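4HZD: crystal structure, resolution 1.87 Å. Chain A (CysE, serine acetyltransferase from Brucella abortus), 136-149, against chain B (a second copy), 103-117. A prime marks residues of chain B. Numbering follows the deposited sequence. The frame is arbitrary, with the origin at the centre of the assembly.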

# COMPACT_ATOMS: atom_id res chain seq x y z
N LYS A 136 -24.68 10.39 -5.89
CA LYS A 136 -24.92 9.11 -6.54
C LYS A 136 -23.65 8.41 -6.92
O LYS A 136 -23.58 7.18 -6.84
CB LYS A 136 -25.86 9.29 -7.76
CG LYS A 136 -27.27 9.61 -7.27
CD LYS A 136 -28.32 9.76 -8.36
CE LYS A 136 -29.66 9.98 -7.67
NZ LYS A 136 -30.79 9.76 -8.60
N ASP A 137 -22.62 9.17 -7.28
CA ASP A 137 -21.33 8.54 -7.53
C ASP A 137 -20.75 7.93 -6.30
O ASP A 137 -20.32 6.79 -6.36
CB ASP A 137 -20.35 9.44 -8.25
CG ASP A 137 -20.67 9.50 -9.68
OD1 ASP A 137 -20.19 8.62 -10.42
OD2 ASP A 137 -21.50 10.34 -10.06
N PHE A 138 -20.78 8.66 -5.17
CA PHE A 138 -20.28 8.06 -3.95
C PHE A 138 -21.06 6.76 -3.69
O PHE A 138 -20.48 5.72 -3.36
CB PHE A 138 -20.37 9.02 -2.76
CG PHE A 138 -19.24 8.85 -1.76
CD1 PHE A 138 -18.89 7.57 -1.27
CD2 PHE A 138 -18.54 9.95 -1.29
CE1 PHE A 138 -17.86 7.41 -0.36
CE2 PHE A 138 -17.49 9.79 -0.40
CZ PHE A 138 -17.17 8.52 0.09
N ALA A 139 -22.37 6.83 -3.83
CA ALA A 139 -23.21 5.66 -3.54
C ALA A 139 -22.85 4.47 -4.46
O ALA A 139 -22.69 3.34 -3.98
CB ALA A 139 -24.69 6.03 -3.64
N TYR A 140 -22.68 4.72 -5.75
CA TYR A 140 -22.36 3.63 -6.69
C TYR A 140 -20.97 3.09 -6.40
O TYR A 140 -20.71 1.88 -6.53
CB TYR A 140 -22.43 4.09 -8.15
CG TYR A 140 -23.80 4.45 -8.69
CD1 TYR A 140 -24.97 3.78 -8.27
CD2 TYR A 140 -23.93 5.47 -9.65
CE1 TYR A 140 -26.22 4.15 -8.78
CE2 TYR A 140 -25.17 5.82 -10.16
CZ TYR A 140 -26.30 5.17 -9.74
OH TYR A 140 -27.51 5.57 -10.28
N TYR A 141 -20.06 3.98 -5.99
CA TYR A 141 -18.73 3.55 -5.64
C TYR A 141 -18.78 2.57 -4.47
O TYR A 141 -18.08 1.56 -4.47
CB TYR A 141 -17.77 4.74 -5.34
CG TYR A 141 -16.41 4.23 -5.02
CD1 TYR A 141 -15.53 3.86 -6.03
CD2 TYR A 141 -16.03 3.99 -3.69
CE1 TYR A 141 -14.28 3.33 -5.73
CE2 TYR A 141 -14.78 3.46 -3.39
CZ TYR A 141 -13.92 3.12 -4.42
OH TYR A 141 -12.68 2.59 -4.17
N LEU A 142 -19.53 2.90 -3.43
CA LEU A 142 -19.65 1.98 -2.32
C LEU A 142 -20.31 0.63 -2.73
O LEU A 142 -19.84 -0.48 -2.34
CB LEU A 142 -20.51 2.66 -1.22
CG LEU A 142 -19.79 3.79 -0.45
CD1 LEU A 142 -20.82 4.56 0.36
CD2 LEU A 142 -18.69 3.20 0.42
N GLN A 143 -21.38 0.70 -3.51
CA GLN A 143 -22.06 -0.49 -4.04
C GLN A 143 -21.05 -1.37 -4.79
O GLN A 143 -21.01 -2.58 -4.60
CB GLN A 143 -23.20 -0.13 -5.01
CG GLN A 143 -23.81 -1.36 -5.71
CD GLN A 143 -24.74 -0.99 -6.87
OE1 GLN A 143 -24.78 0.17 -7.30
NE2 GLN A 143 -25.52 -1.95 -7.34
N SER A 144 -20.22 -0.72 -5.60
CA SER A 144 -19.21 -1.39 -6.41
C SER A 144 -18.16 -2.03 -5.55
O SER A 144 -17.77 -3.21 -5.76
CB SER A 144 -18.55 -0.39 -7.39
OG SER A 144 -17.49 -1.02 -8.09
N ARG A 145 -17.68 -1.27 -4.57
CA ARG A 145 -16.67 -1.81 -3.67
C ARG A 145 -17.24 -2.94 -2.79
O ARG A 145 -16.58 -3.97 -2.55
CB ARG A 145 -16.06 -0.67 -2.84
CG ARG A 145 -14.84 -1.11 -2.10
CD ARG A 145 -13.57 -1.08 -2.96
NE ARG A 145 -12.52 -1.43 -2.03
CZ ARG A 145 -11.61 -2.37 -2.20
NH1 ARG A 145 -11.52 -3.06 -3.32
NH2 ARG A 145 -10.76 -2.57 -1.22
N SER A 146 -18.48 -2.79 -2.34
CA SER A 146 -19.12 -3.85 -1.54
C SER A 146 -19.33 -5.10 -2.39
O SER A 146 -19.02 -6.22 -1.93
CB SER A 146 -20.44 -3.38 -0.89
OG SER A 146 -21.12 -4.46 -0.26
N SER A 147 -19.76 -4.92 -3.64
CA SER A 147 -19.91 -6.09 -4.52
C SER A 147 -18.58 -6.85 -4.63
O SER A 147 -18.56 -8.08 -4.61
CB SER A 147 -20.40 -5.70 -5.92
OG SER A 147 -20.72 -6.88 -6.63
N SER A 148 -17.47 -6.11 -4.73
CA SER A 148 -16.16 -6.74 -4.99
C SER A 148 -15.53 -7.36 -3.74
O SER A 148 -14.91 -8.42 -3.82
CB SER A 148 -15.18 -5.75 -5.66
OG SER A 148 -13.85 -6.23 -5.53
N ILE A 149 -15.71 -6.71 -2.59
CA ILE A 149 -15.01 -7.15 -1.37
C ILE A 149 -15.89 -7.98 -0.46
O ILE A 149 -15.38 -8.92 0.19
CB ILE A 149 -14.42 -5.95 -0.58
CG1 ILE A 149 -13.42 -5.17 -1.44
CG2 ILE A 149 -13.73 -6.40 0.72
CD1 ILE A 149 -12.42 -6.04 -2.21
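Chain B (103-117) PAYSRFMDPVLYLKG

Chain A contributes one unbroken helix, residues 136-149. Chain B crosses it as an irregular loop in which Tyr105′ and Arg107′ are extended, a short helix through Asp110′ to Leu113′, and a second helix beginning at Lys116′, with Leu115′ at its N-cap position. The short helix of chain B and the helix of chain A run in broadly the same direction. Their N-to-C axes make an angle of 41° (signed crossing angle -41°) and approach to 11.0 Å. The backbones come nearest at Tyr114′, whose CA lies 5.3 Å from CA of Ser144.

Pro103′ makes no contact, and Ala104′ has one distant contact, its O 4.2 Å from OH of Tyr140. Tyr105′ has an extended backbone (phi/psi -131/136). Its CB points sideways, with chi1 in m, but the ring end comes nearer to the helix. The edge of this ring meets the face of the Tyr140 ring, with CE1 of Tyr105′ 3.9 Å from CE1 of Tyr140. NE2 of Gln143 gives a weak hydrogen bond to OH of Tyr105′ at 2.7 Å. Ser106′ stays exposed.

Arg107′ is again extended (-133/141) and points toward chain A. Its guanidinium forms a two-pronged salt bridge with Asp137: NH1 of Arg107′ to OD2 of Asp137 is 2.8 Å, and NH2 of Arg107′ to OD1 of Asp137 is 3.0 Å. Asp110′ holds the same guanidinium from within chain B, with its OD1 2.7 Å from NH2 of Arg107′. The arginine charge is thus shared by two carboxylates. Phe108′ is out of reach. CE of Met109′ lies 3.3 Å from OD1 of Asp137. Pro111′ and Val112′ are out of reach as well. Water 1 links the two chains, donating to both O of Leu113′ and OG of Ser144.

Tyr114′ is the most heavily covered residue of either stretch. Its CB points toward chain A, chi1 is m, and its OH donates to OD1 of Asp137 at 2.5 Å. CB of Tyr140 sits over one face of the Tyr114′ ring, 3.6 Å from its CD2. CE1 of Tyr114′ is 3.8 Å from CB of Tyr141. The backbone takes part too: OG of Ser144 donates to O of Tyr114′ at 2.7 Å.

The CB of Leu115′ points away. Lys116′ then turns toward chain A with chi1 in p and the rest of its chain in t. The extended side chain brings NZ of Lys116′ to OG of Ser147 at 2.9 Å and to O of Ser147 at 3.0 Å, both hydrogen bonds.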

# COMPACT_ATOMS: atom_id res chain seq x y z
N PRO B 103 -31.90 -1.17 -16.43
CA PRO B 103 -32.66 0.02 -15.98
C PRO B 103 -32.08 0.70 -14.72
O PRO B 103 -32.37 1.89 -14.46
CB PRO B 103 -34.06 -0.54 -15.67
CG PRO B 103 -34.07 -1.94 -16.25
CD PRO B 103 -32.65 -2.41 -16.18
N ALA B 104 -31.25 -0.04 -13.97
CA ALA B 104 -30.76 0.40 -12.67
C ALA B 104 -29.72 1.52 -12.75
O ALA B 104 -29.42 2.13 -11.73
CB ALA B 104 -30.19 -0.80 -11.92
N TYR B 105 -29.15 1.74 -13.94
CA TYR B 105 -28.09 2.74 -14.15
C TYR B 105 -28.44 3.61 -15.34
O TYR B 105 -28.89 3.09 -16.35
CB TYR B 105 -26.72 2.04 -14.37
CG TYR B 105 -26.36 1.16 -13.21
CD1 TYR B 105 -25.90 1.71 -12.01
CD2 TYR B 105 -26.58 -0.21 -13.27
CE1 TYR B 105 -25.63 0.91 -10.91
CE2 TYR B 105 -26.33 -1.03 -12.18
CZ TYR B 105 -25.84 -0.46 -11.01
OH TYR B 105 -25.58 -1.27 -9.92
N SER B 106 -28.24 4.93 -15.21
CA SER B 106 -28.58 5.86 -16.31
C SER B 106 -27.40 6.41 -17.12
O SER B 106 -27.62 7.26 -17.99
CB SER B 106 -29.41 7.03 -15.78
OG SER B 106 -30.62 6.54 -15.22
N ARG B 107 -26.17 5.95 -16.88
CA ARG B 107 -25.03 6.65 -17.49
C ARG B 107 -24.02 5.71 -18.15
O ARG B 107 -23.74 4.62 -17.65
CB ARG B 107 -24.35 7.57 -16.44
CG ARG B 107 -25.33 8.52 -15.70
CD ARG B 107 -24.65 9.24 -14.55
NE ARG B 107 -24.01 8.28 -13.65
CZ ARG B 107 -23.15 8.60 -12.70
NH1 ARG B 107 -22.83 9.88 -12.49
NH2 ARG B 107 -22.59 7.63 -11.95
N PHE B 108 -23.48 6.12 -19.31
CA PHE B 108 -22.36 5.42 -19.94
C PHE B 108 -21.18 5.25 -18.97
O PHE B 108 -20.40 4.26 -19.05
CB PHE B 108 -21.90 6.19 -21.18
CG PHE B 108 -22.89 6.22 -22.28
CD1 PHE B 108 -23.41 5.04 -22.80
CD2 PHE B 108 -23.30 7.42 -22.84
CE1 PHE B 108 -24.34 5.03 -23.81
CE2 PHE B 108 -24.24 7.43 -23.87
CZ PHE B 108 -24.75 6.23 -24.36
N MET B 109 -21.05 6.19 -18.04
CA MET B 109 -19.94 6.16 -17.06
C MET B 109 -20.09 5.03 -16.02
O MET B 109 -19.09 4.57 -15.44
CB MET B 109 -19.88 7.51 -16.33
CG MET B 109 -18.66 7.67 -15.44
SD MET B 109 -18.49 9.39 -14.93
CE MET B 109 -19.52 9.59 -13.51
N ASP B 110 -21.34 4.57 -15.79
CA ASP B 110 -21.60 3.57 -14.74
C ASP B 110 -20.82 2.26 -14.96
O ASP B 110 -20.14 1.81 -14.05
CB ASP B 110 -23.13 3.33 -14.49
CG ASP B 110 -23.85 4.60 -14.01
OD1 ASP B 110 -23.23 5.44 -13.34
OD2 ASP B 110 -25.03 4.78 -14.32
N PRO B 111 -20.91 1.63 -16.16
CA PRO B 111 -20.03 0.44 -16.33
C PRO B 111 -18.51 0.72 -16.25
O PRO B 111 -17.74 -0.08 -15.67
CB PRO B 111 -20.39 -0.09 -17.74
CG PRO B 111 -21.15 1.05 -18.41
CD PRO B 111 -21.85 1.78 -17.29
N VAL B 112 -18.09 1.83 -16.85
CA VAL B 112 -16.68 2.17 -16.88
C VAL B 112 -16.12 2.25 -15.46
O VAL B 112 -15.06 1.66 -15.15
CB VAL B 112 -16.45 3.49 -17.64
CG1 VAL B 112 -14.99 3.92 -17.52
CG2 VAL B 112 -16.85 3.30 -19.10
N LEU B 113 -16.85 2.89 -14.56
CA LEU B 113 -16.27 3.05 -13.21
C LEU B 113 -16.61 1.95 -12.23
O LEU B 113 -15.80 1.65 -11.36
CB LEU B 113 -16.71 4.37 -12.59
CG LEU B 113 -16.26 5.62 -13.32
CD1 LEU B 113 -16.97 6.77 -12.60
CD2 LEU B 113 -14.74 5.76 -13.26
N TYR B 114 -17.81 1.37 -12.35
CA TYR B 114 -18.43 0.65 -11.21
C TYR B 114 -18.69 -0.84 -11.42
O TYR B 114 -18.52 -1.66 -10.49
CB TYR B 114 -19.68 1.39 -10.68
CG TYR B 114 -19.43 2.84 -10.34
CD1 TYR B 114 -18.43 3.20 -9.42
CD2 TYR B 114 -20.15 3.87 -10.98
CE1 TYR B 114 -18.15 4.54 -9.15
CE2 TYR B 114 -19.90 5.21 -10.69
CZ TYR B 114 -18.91 5.54 -9.75
OH TYR B 114 -18.62 6.86 -9.48
N LEU B 115 -19.08 -1.22 -12.63
CA LEU B 115 -19.68 -2.54 -12.78
C LEU B 115 -18.65 -3.62 -13.08
O LEU B 115 -18.02 -3.66 -14.15
CB LEU B 115 -20.87 -2.53 -13.74
CG LEU B 115 -21.81 -1.34 -13.46
CD1 LEU B 115 -22.78 -1.14 -14.62
CD2 LEU B 115 -22.52 -1.47 -12.11
N LYS B 116 -18.47 -4.49 -12.09
CA LYS B 116 -17.41 -5.51 -12.17
C LYS B 116 -17.63 -6.49 -13.32
O LYS B 116 -16.67 -7.00 -13.87
CB LYS B 116 -17.22 -6.23 -10.80
CG LYS B 116 -18.33 -7.20 -10.43
CD LYS B 116 -18.20 -7.67 -8.97
CE LYS B 116 -19.07 -8.91 -8.74
NZ LYS B 116 -19.18 -9.20 -7.27
N GLY B 117 -18.88 -6.69 -13.76
CA GLY B 117 -19.11 -7.51 -14.96
C GLY B 117 -18.41 -6.93 -16.19
O GLY B 117 -17.71 -7.65 -16.92
O HOH W 1 -15.65 0.72 -8.23
O HOH W 2 -17.69 -4.23 -8.31